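Local coordinates for protein branched-chain-amino-acid aminotransferase (Pseudomonas aeruginosa, PDB 6NST) that probably catalyses the pyridoxal-phosphate-dependent transfer of amino groups between leucine, isoleucine or valine and 2-oxoglutarate, at residues His67-Gln72 and Thr157-Asn162; Ile98-Phe103 and Val120-Trp125. The protein carries 1 engineered substitution. All blocks are in the same frame, centred on the assembly; numbering follows the deposited sequence.

In the fold
Both contacts are buried, yet they illustrate two ways of joining distant pieces of chain. Contact 2 pairs strands 96-104 and 118-126 within the seven-stranded antiparallel sheet, through four backbone hydrogen bonds and side chains packed on both faces. Contact 1 is a smaller meeting of irregular chain: the end of helix 55-68 touches the loop carrying Lys-160, and apolar side chains do the work, while polar groups at its margins turn to other partners, several of them in neighbouring subunits. The two share no secondary-structure element but adjoin directly, Met-71 packing on Val-102 and Asn-162 on Met-101. Both reach the third subunit; contact 1 also meets the second.

Contact 1: His67-Gln72 and Thr157-Asn162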
ATOM      1  N   HIS A  67      24.889  -8.838  12.019  1.00 10.78           N
ATOM      2  CA  HIS A  67      24.863  -7.475  12.543  1.00 17.14           C
ATOM      3  C   HIS A  67      23.475  -6.863  12.399  1.00 23.30           C
ATOM      4  O   HIS A  67      23.019  -6.126  13.282  1.00 25.04           O
ATOM      5  CB  HIS A  67      25.916  -6.625  11.828  1.00 14.09           C
ATOM      6  CG  HIS A  67      25.968  -5.201  12.290  1.00 20.65           C
ATOM      7  ND1 HIS A  67      26.346  -4.843  13.566  1.00 28.20           N
ATOM      8  CD2 HIS A  67      25.702  -4.045  11.639  1.00 20.44           C
ATOM      9  CE1 HIS A  67      26.304  -3.528  13.684  1.00 29.36           C
ATOM     10  NE2 HIS A  67      25.916  -3.019  12.527  1.00 23.09           N
ATOM     11  N   ILE A  68      22.785  -7.163  11.298  1.00 14.87           N
ATOM     12  CA  ILE A  68      21.420  -6.678  11.119  1.00 10.44           C
ATOM     13  C   ILE A  68      20.499  -7.271  12.179  1.00 15.43           C
ATOM     14  O   ILE A  68      19.651  -6.573  12.748  1.00 19.48           O
ATOM     15  CB  ILE A  68      20.927  -6.995   9.695  1.00 10.34           C
ATOM     16  CG1 ILE A  68      21.726  -6.188   8.669  1.00 17.07           C
ATOM     17  CG2 ILE A  68      19.440  -6.717   9.570  1.00 13.50           C
ATOM     18  CD1 ILE A  68      21.482  -6.591   7.232  1.00 16.53           C
ATOM     19  N   MET A  69      20.657  -8.559  12.470  1.00 13.61           N
ATOM     20  CA  MET A  69      19.803  -9.253  13.426  1.00 22.16           C
ATOM     21  C   MET A  69      20.274  -9.099  14.864  1.00 23.22           C
ATOM     22  O   MET A  69      19.683  -9.717  15.755  1.00 28.65           O
ATOM     23  CB  MET A  69      19.717 -10.740  13.072  1.00 18.40           C
ATOM     24  CG  MET A  69      19.149 -11.006  11.693  1.00 19.70           C
ATOM     25  SD  MET A  69      17.470 -10.378  11.534  1.00 31.91           S
ATOM     26  CE  MET A  69      17.179 -10.643   9.787  1.00 26.51           C
ATOM     27  N   ASN A  70      21.312  -8.298  15.104  1.00 25.04           N
ATOM     28  CA  ASN A  70      21.871  -8.105  16.441  1.00 30.82           C
ATOM     29  C   ASN A  70      22.344  -9.427  17.043  1.00 27.65           C
ATOM     30  O   ASN A  70      22.203  -9.673  18.242  1.00 19.54           O
ATOM     31  CB  ASN A  70      20.869  -7.411  17.369  1.00 34.56           C
ATOM     32  CG  ASN A  70      21.374  -6.077  17.873  1.00 46.74           C
ATOM     33  OD1 ASN A  70      22.315  -5.506  17.321  1.00 49.36           O
ATOM     34  ND2 ASN A  70      20.750  -5.569  18.929  1.00 56.35           N
ATOM     35  N   MET A  71      22.910 -10.287  16.199  1.00 23.14           N
ATOM     36  CA  MET A  71      23.511 -11.540  16.636  1.00 18.39           C
ATOM     37  C   MET A  71      25.025 -11.377  16.635  1.00 19.31           C
ATOM     38  O   MET A  71      25.614 -11.020  15.609  1.00 25.94           O
ATOM     39  CB  MET A  71      23.104 -12.700  15.729  1.00 20.68           C
ATOM     40  CG  MET A  71      21.613 -12.978  15.675  1.00 23.81           C
ATOM     41  SD  MET A  71      21.261 -14.430  14.664  1.00 23.76           S
ATOM     42  CE  MET A  71      22.044 -15.715  15.638  1.00 22.91           C
ATOM     43  N   GLN A  72      25.650 -11.643  17.778  1.00 24.54           N
ATOM     44  CA  GLN A  72      27.098 -11.524  17.924  1.00 28.29           C
ATOM     45  C   GLN A  72      27.728 -12.887  17.648  1.00 17.90           C
ATOM     46  O   GLN A  72      27.599 -13.814  18.455  1.00 21.30           O
ATOM     47  CB  GLN A  72      27.454 -11.014  19.318  1.00 25.44           C
ATOM     48  CG  GLN A  72      28.944 -10.797  19.550  1.00 51.72           C
ATOM     49  CD  GLN A  72      29.514  -9.678  18.699  1.00 61.76           C
ATOM     50  OE1 GLN A  72      30.082  -9.921  17.634  1.00 66.88           O
ATOM     51  NE2 GLN A  72      29.371  -8.444  19.169  1.00 60.88           N
ATOM     52  N   THR A 157      15.494  -7.469   4.418  1.00 11.95           N
ATOM     53  CA  THR A 157      15.731  -8.068   3.112  1.00 11.95           C
ATOM     54  C   THR A 157      17.205  -8.118   2.727  1.00 16.09           C
ATOM     55  O   THR A 157      17.548  -8.827   1.774  1.00 13.61           O
ATOM     56  CB  THR A 157      14.942  -7.310   2.040  1.00 16.93           C
ATOM     57  OG1 THR A 157      15.312  -5.926   2.051  1.00 15.47           O
ATOM     58  CG2 THR A 157      13.443  -7.430   2.298  1.00 21.55           C
ATOM     59  N   ARG A 158      18.078  -7.399   3.432  1.00 17.30           N
ATOM     60  CA  ARG A 158      19.509  -7.474   3.165  1.00 14.26           C
ATOM     61  C   ARG A 158      20.199  -8.583   3.942  1.00 20.69           C
ATOM     62  O   ARG A 158      21.344  -8.926   3.622  1.00 19.26           O
ATOM     63  CB  ARG A 158      20.192  -6.140   3.494  1.00 25.18           C
ATOM     64  CG  ARG A 158      19.572  -4.935   2.811  1.00 40.25           C
ATOM     65  CD  ARG A 158      19.327  -5.202   1.336  1.00 50.46           C
ATOM     66  NE  ARG A 158      18.676  -4.072   0.681  1.00 59.75           N
ATOM     67  CZ  ARG A 158      18.038  -4.151  -0.482  1.00 67.03           C
ATOM     68  NH1 ARG A 158      17.956  -5.313  -1.117  1.00 63.84           N
ATOM     69  NH2 ARG A 158      17.474  -3.071  -1.004  1.00 73.89           N
ATOM     70  N   ALA A 159      19.546  -9.137   4.956  1.00 14.69           N
ATOM     71  CA  ALA A 159      20.097 -10.240   5.725  1.00 14.99           C
ATOM     72  C   ALA A 159      19.559 -11.558   5.185  1.00 26.49           C
ATOM     73  O   ALA A 159      18.400 -11.648   4.771  1.00 27.49           O
ATOM     74  CB  ALA A 159      19.754 -10.104   7.209  1.00 17.31           C
ATOM     75  N   LYS A 160      20.414 -12.578   5.182  1.00 28.25           N
ATOM     76  CA  LYS A 160      20.022 -13.921   4.765  1.00 28.86           C
ATOM     77  C   LYS A 160      19.690 -14.703   6.032  1.00 29.72           C
ATOM     78  O   LYS A 160      20.509 -15.440   6.582  1.00 36.78           O
ATOM     79  CB  LYS A 160      21.131 -14.571   3.943  1.00 23.97           C
ATOM     80  CG  LYS A 160      20.712 -15.829   3.205  1.00 38.48           C
ATOM     81  CD  LYS A 160      21.782 -16.270   2.215  1.00 44.66           C
ATOM     82  CE  LYS A 160      21.319 -17.474   1.410  1.00 49.79           C
ATOM     83  NZ  LYS A 160      22.311 -17.876   0.375  1.00 59.72           N
ATOM     84  N   SER A 161      18.462 -14.519   6.506  1.00 26.08           N
ATOM     85  CA  SER A 161      18.008 -15.071   7.775  1.00 27.81           C
ATOM     86  C   SER A 161      17.248 -16.377   7.568  1.00 31.67           C
ATOM     87  O   SER A 161      16.602 -16.587   6.538  1.00 28.65           O
ATOM     88  CB  SER A 161      17.121 -14.068   8.518  1.00 29.35           C
ATOM     89  OG  SER A 161      15.999 -13.699   7.739  1.00 43.31           O
ATOM     90  N   ASN A 162      17.327 -17.252   8.575  1.00 23.02           N
ATOM     91  CA  ASN A 162      16.738 -18.583   8.473  1.00 15.97           C
ATOM     92  C   ASN A 162      15.230 -18.512   8.258  1.00 21.50           C
ATOM     93  O   ASN A 162      14.714 -18.952   7.226  1.00 13.78           O
ATOM     94  CB  ASN A 162      17.059 -19.398   9.730  1.00 16.17           C
ATOM     95  CG  ASN A 162      18.538 -19.685   9.885  1.00 22.04           C
ATOM     96  OD1 ASN A 162      19.377 -19.048   9.250  1.00 32.88           O
ATOM     97  ND2 ASN A 162      18.866 -20.648  10.740  1.00 24.90           N
TER
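The guanidinium of Arg-158 has Thr-157 OG1 over one face, 3.9 Å above the plane and displaced toward the rim, while its NE makes a weak hydrogen bond to Thr-242 of the second subunit. It is the other end of this side chain, CB, that takes part in the contact, which is aliphatic throughout, with the methyl of Ala-159 at its centre. Ile-68, with CG1 beside its backbone N (chi1 -67°), reaches forward so that CD1 lies 3.9 Å from Ala-159 CB and 4.0 Å from Arg-158 CB. Met-69 bends at chi2 (-61°), which brings its terminal methyl against the loop: CE, a single methyl, touches both Ala-159 CB and Ser-161 CB, each at 3.7 Å. Lys-160, between these two, points away, and by similarity is the lysine that bears pyridoxal phosphate, though no cofactor is attached here. A Schellman motif at Asn-70 then turns the chain out of the helix. The contact thus lies where the end of helix 55-68 meets the loop leading to helix 166-177; Ser-65 OG of the former is hydrogen-bonded to Lys-160 N, and strand 36-46 flanks the loop through backbone hydrogen bonds of Phe-38 and Gly-36.

Contact 2: Ile98-Phe103 and Val120-Trp125; sequences IRPMVF and VIIAAW
Strands 98-103 and 120-125 run antiparallel at 170°, their axes 4.7 Å apart, and the side chains interlock differently on the two faces. On the face of Ile-98, Pro-100 and Val-102, Ile-98 and Ile-122 lie side by side; Ile-98 CG2 fits between Ile-122 CG2, at 3.7 Å, and the small Ala-124 CB. The CG1 branch of Ile-122 rests against the ring of Pro-100 at CB, and Val-102 and Val-120 meet through their CG2 methyls. Trp-11 and helix 77-89 pack onto this row. On the other face Ile-121 fits between Met-101 and Phe-103. Its CG1 takes the crowded position between backbone N and carbonyl carbon (chi1 55°), and chi2 (103°) swings CD1 to 3.7 Å from Met-101 CB, while Phe-103 crosses at about a right angle, turning its ring edge at CE2 to CG1. Farther along, the indole of Trp-125 meets the Ala-123 methyl in plane, at its edge, and brings CH2 to 3.7 Å from Arg-99 CB. The guanidinium of Arg-99 is hydrogen-bonded through NH2 to Tyr-33 OH and through NH1 to His-32 ND1 of the third subunit. Between the two layers of side chains run two hydrogen-bonded pairs. Arg-99 N reaches Ala-123 O at 2.8 Å; the return bond, Ala-123 N to Arg-99 O, is longer at 3.3 Å, its donor above the carbonyl plane. Met-101 N bonds to Ile-121 O at 2.8 Å, and Ile-121 N answers to Met-101 O. The pair forms part of the antiparallel sheet of the smaller domain of the class-IV aminotransferase fold, between strands 9-12 and 36-46, with the side chains of Arg-99 and Lys-160, the probable cofactor lysine, about 6 Å apart at their nearest atoms.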
ATOM      1  N   ILE A  98      28.478 -25.339   0.544  1.00 29.72           N
ATOM      2  CA  ILE A  98      28.807 -25.093   1.942  1.00 30.16           C
ATOM      3  C   ILE A  98      27.663 -24.323   2.581  1.00 31.53           C
ATOM      4  O   ILE A  98      27.127 -23.378   1.988  1.00 30.51           O
ATOM      5  CB  ILE A  98      30.133 -24.325   2.083  1.00 33.38           C
ATOM      6  CG1 ILE A  98      31.117 -24.774   1.004  1.00 34.59           C
ATOM      7  CG2 ILE A  98      30.722 -24.548   3.466  1.00 20.01           C
ATOM      8  CD1 ILE A  98      32.336 -23.888   0.886  1.00 39.10           C
ATOM      9  N   ARG A  99      27.292 -24.728   3.795  1.00 19.70           N
ATOM     10  CA  ARG A  99      26.217 -24.098   4.555  1.00 29.71           C
ATOM     11  C   ARG A  99      26.788 -23.591   5.875  1.00 29.75           C
ATOM     12  O   ARG A  99      26.752 -24.299   6.897  1.00 24.49           O
ATOM     13  CB  ARG A  99      25.058 -25.070   4.778  1.00 30.67           C
ATOM     14  CG  ARG A  99      23.939 -24.534   5.666  1.00 26.10           C
ATOM     15  CD  ARG A  99      23.444 -23.180   5.194  1.00 28.55           C
ATOM     16  NE  ARG A  99      22.837 -23.249   3.869  1.00 40.09           N
ATOM     17  CZ  ARG A  99      21.548 -23.493   3.652  1.00 41.38           C
ATOM     18  NH1 ARG A  99      20.729 -23.694   4.675  1.00 40.88           N
ATOM     19  NH2 ARG A  99      21.080 -23.536   2.413  1.00 41.93           N
ATOM     20  N   PRO A 100      27.355 -22.386   5.890  1.00 19.36           N
ATOM     21  CA  PRO A 100      27.641 -21.731   7.170  1.00 14.57           C
ATOM     22  C   PRO A 100      26.339 -21.218   7.766  1.00 20.57           C
ATOM     23  O   PRO A 100      25.522 -20.615   7.068  1.00 16.59           O
ATOM     24  CB  PRO A 100      28.584 -20.580   6.791  1.00 16.29           C
ATOM     25  CG  PRO A 100      28.972 -20.824   5.350  1.00 14.36           C
ATOM     26  CD  PRO A 100      27.835 -21.588   4.749  1.00 18.06           C
ATOM     27  N   MET A 101      26.139 -21.476   9.055  1.00 22.39           N
ATOM     28  CA  MET A 101      24.872 -21.136   9.687  1.00 24.47           C
ATOM     29  C   MET A 101      25.114 -20.718  11.128  1.00 26.71           C
ATOM     30  O   MET A 101      25.789 -21.425  11.882  1.00 22.24           O
ATOM     31  CB  MET A 101      23.892 -22.313   9.616  1.00 14.02           C
ATOM     32  CG  MET A 101      22.438 -21.928   9.829  1.00 31.59           C
ATOM     33  SD  MET A 101      21.922 -22.046  11.550  1.00 36.89           S
ATOM     34  CE  MET A 101      21.738 -23.820  11.719  1.00 43.96           C
ATOM     35  N   VAL A 102      24.560 -19.564  11.492  1.00 29.09           N
ATOM     36  CA  VAL A 102      24.673 -18.988  12.828  1.00 12.95           C
ATOM     37  C   VAL A 102      23.298 -19.047  13.476  1.00 25.42           C
ATOM     38  O   VAL A 102      22.308 -18.620  12.871  1.00 12.73           O
ATOM     39  CB  VAL A 102      25.194 -17.542  12.763  1.00 13.22           C
ATOM     40  CG1 VAL A 102      25.220 -16.911  14.139  1.00 20.94           C
ATOM     41  CG2 VAL A 102      26.571 -17.496  12.113  1.00 12.54           C
ATOM     42  N   PHE A 103      23.228 -19.582  14.696  1.00 18.07           N
ATOM     43  CA  PHE A 103      21.933 -19.778  15.334  1.00 21.05           C
ATOM     44  C   PHE A 103      22.054 -19.654  16.847  1.00 27.25           C
ATOM     45  O   PHE A 103      23.110 -19.917  17.428  1.00 21.15           O
ATOM     46  CB  PHE A 103      21.317 -21.138  14.962  1.00 14.08           C
ATOM     47  CG  PHE A 103      22.081 -22.331  15.478  1.00 19.66           C
ATOM     48  CD1 PHE A 103      21.705 -22.956  16.658  1.00 24.14           C
ATOM     49  CD2 PHE A 103      23.154 -22.847  14.768  1.00 20.47           C
ATOM     50  CE1 PHE A 103      22.394 -24.060  17.128  1.00 25.01           C
ATOM     51  CE2 PHE A 103      23.848 -23.951  15.232  1.00 30.56           C
ATOM     52  CZ  PHE A 103      23.465 -24.560  16.413  1.00 29.45           C
ATOM     53  N   VAL A 120      27.664 -21.719  15.904  1.00 22.82           N
ATOM     54  CA  VAL A 120      28.004 -21.632  14.488  1.00 21.81           C
ATOM     55  C   VAL A 120      28.339 -23.030  13.984  1.00 26.98           C
ATOM     56  O   VAL A 120      29.112 -23.752  14.621  1.00 24.38           O
ATOM     57  CB  VAL A 120      29.189 -20.677  14.241  1.00 26.08           C
ATOM     58  CG1 VAL A 120      29.527 -20.618  12.762  1.00 14.26           C
ATOM     59  CG2 VAL A 120      28.882 -19.289  14.780  1.00 21.69           C
ATOM     60  N   ILE A 121      27.764 -23.409  12.842  1.00 24.45           N
ATOM     61  CA  ILE A 121      28.079 -24.679  12.196  1.00 30.22           C
ATOM     62  C   ILE A 121      28.371 -24.430  10.725  1.00 29.15           C
ATOM     63  O   ILE A 121      27.776 -23.552  10.092  1.00 33.98           O
ATOM     64  CB  ILE A 121      26.945 -25.721  12.347  1.00 31.55           C
ATOM     65  CG1 ILE A 121      25.610 -25.154  11.842  1.00 19.81           C
ATOM     66  CG2 ILE A 121      26.843 -26.185  13.780  1.00 31.59           C
ATOM     67  CD1 ILE A 121      25.211 -25.664  10.463  1.00 15.84           C
ATOM     68  N   ILE A 122      29.315 -25.200  10.187  1.00 23.90           N
ATOM     69  CA  ILE A 122      29.661 -25.100   8.774  1.00 23.83           C
ATOM     70  C   ILE A 122      29.735 -26.504   8.191  1.00 32.47           C
ATOM     71  O   ILE A 122      30.718 -27.226   8.401  1.00 27.06           O
ATOM     72  CB  ILE A 122      30.986 -24.346   8.550  1.00 21.75           C
ATOM     73  CG1 ILE A 122      30.927 -22.967   9.214  1.00 18.01           C
ATOM     74  CG2 ILE A 122      31.266 -24.201   7.059  1.00 20.10           C
ATOM     75  CD1 ILE A 122      32.200 -22.177   9.103  1.00 18.17           C
ATOM     76  N   ALA A 123      28.706 -26.891   7.442  1.00 21.24           N
ATOM     77  CA  ALA A 123      28.617 -28.206   6.829  1.00 19.73           C
ATOM     78  C   ALA A 123      28.840 -28.095   5.326  1.00 25.71           C
ATOM     79  O   ALA A 123      28.388 -27.136   4.692  1.00 29.89           O
ATOM     80  CB  ALA A 123      27.257 -28.850   7.108  1.00 24.53           C
ATOM     81  N   ALA A 124      29.535 -29.083   4.763  1.00 20.18           N
ATOM     82  CA  ALA A 124      29.838 -29.109   3.340  1.00 29.82           C
ATOM     83  C   ALA A 124      29.585 -30.507   2.801  1.00 33.73           C
ATOM     84  O   ALA A 124      30.028 -31.494   3.394  1.00 40.74           O
ATOM     85  CB  ALA A 124      31.289 -28.688   3.073  1.00 24.51           C
ATOM     86  N   TRP A 125      28.871 -30.586   1.680  1.00 36.44           N
ATOM     87  CA  TRP A 125      28.569 -31.856   1.040  1.00 36.95           C
ATOM     88  C   TRP A 125      28.737 -31.708  -0.464  1.00 31.55           C
ATOM     89  O   TRP A 125      28.660 -30.605  -1.012  1.00 27.98           O
ATOM     90  CB  TRP A 125      27.153 -32.339   1.379  1.00 36.04           C
ATOM     91  CG  TRP A 125      26.082 -31.337   1.072  1.00 30.69           C
ATOM     92  CD1 TRP A 125      25.422 -31.180  -0.110  1.00 34.93           C
ATOM     93  CD2 TRP A 125      25.543 -30.354   1.967  1.00 33.43           C
ATOM     94  NE1 TRP A 125      24.508 -30.159  -0.009  1.00 42.17           N
ATOM     95  CE2 TRP A 125      24.561 -29.637   1.256  1.00 39.15           C
ATOM     96  CE3 TRP A 125      25.795 -30.015   3.300  1.00 40.14           C
ATOM     97  CZ2 TRP A 125      23.832 -28.599   1.832  1.00 32.35           C
ATOM     98  CZ3 TRP A 125      25.069 -28.982   3.870  1.00 39.34           C
ATOM     99  CH2 TRP A 125      24.101 -28.286   3.136  1.00 34.01           C
TER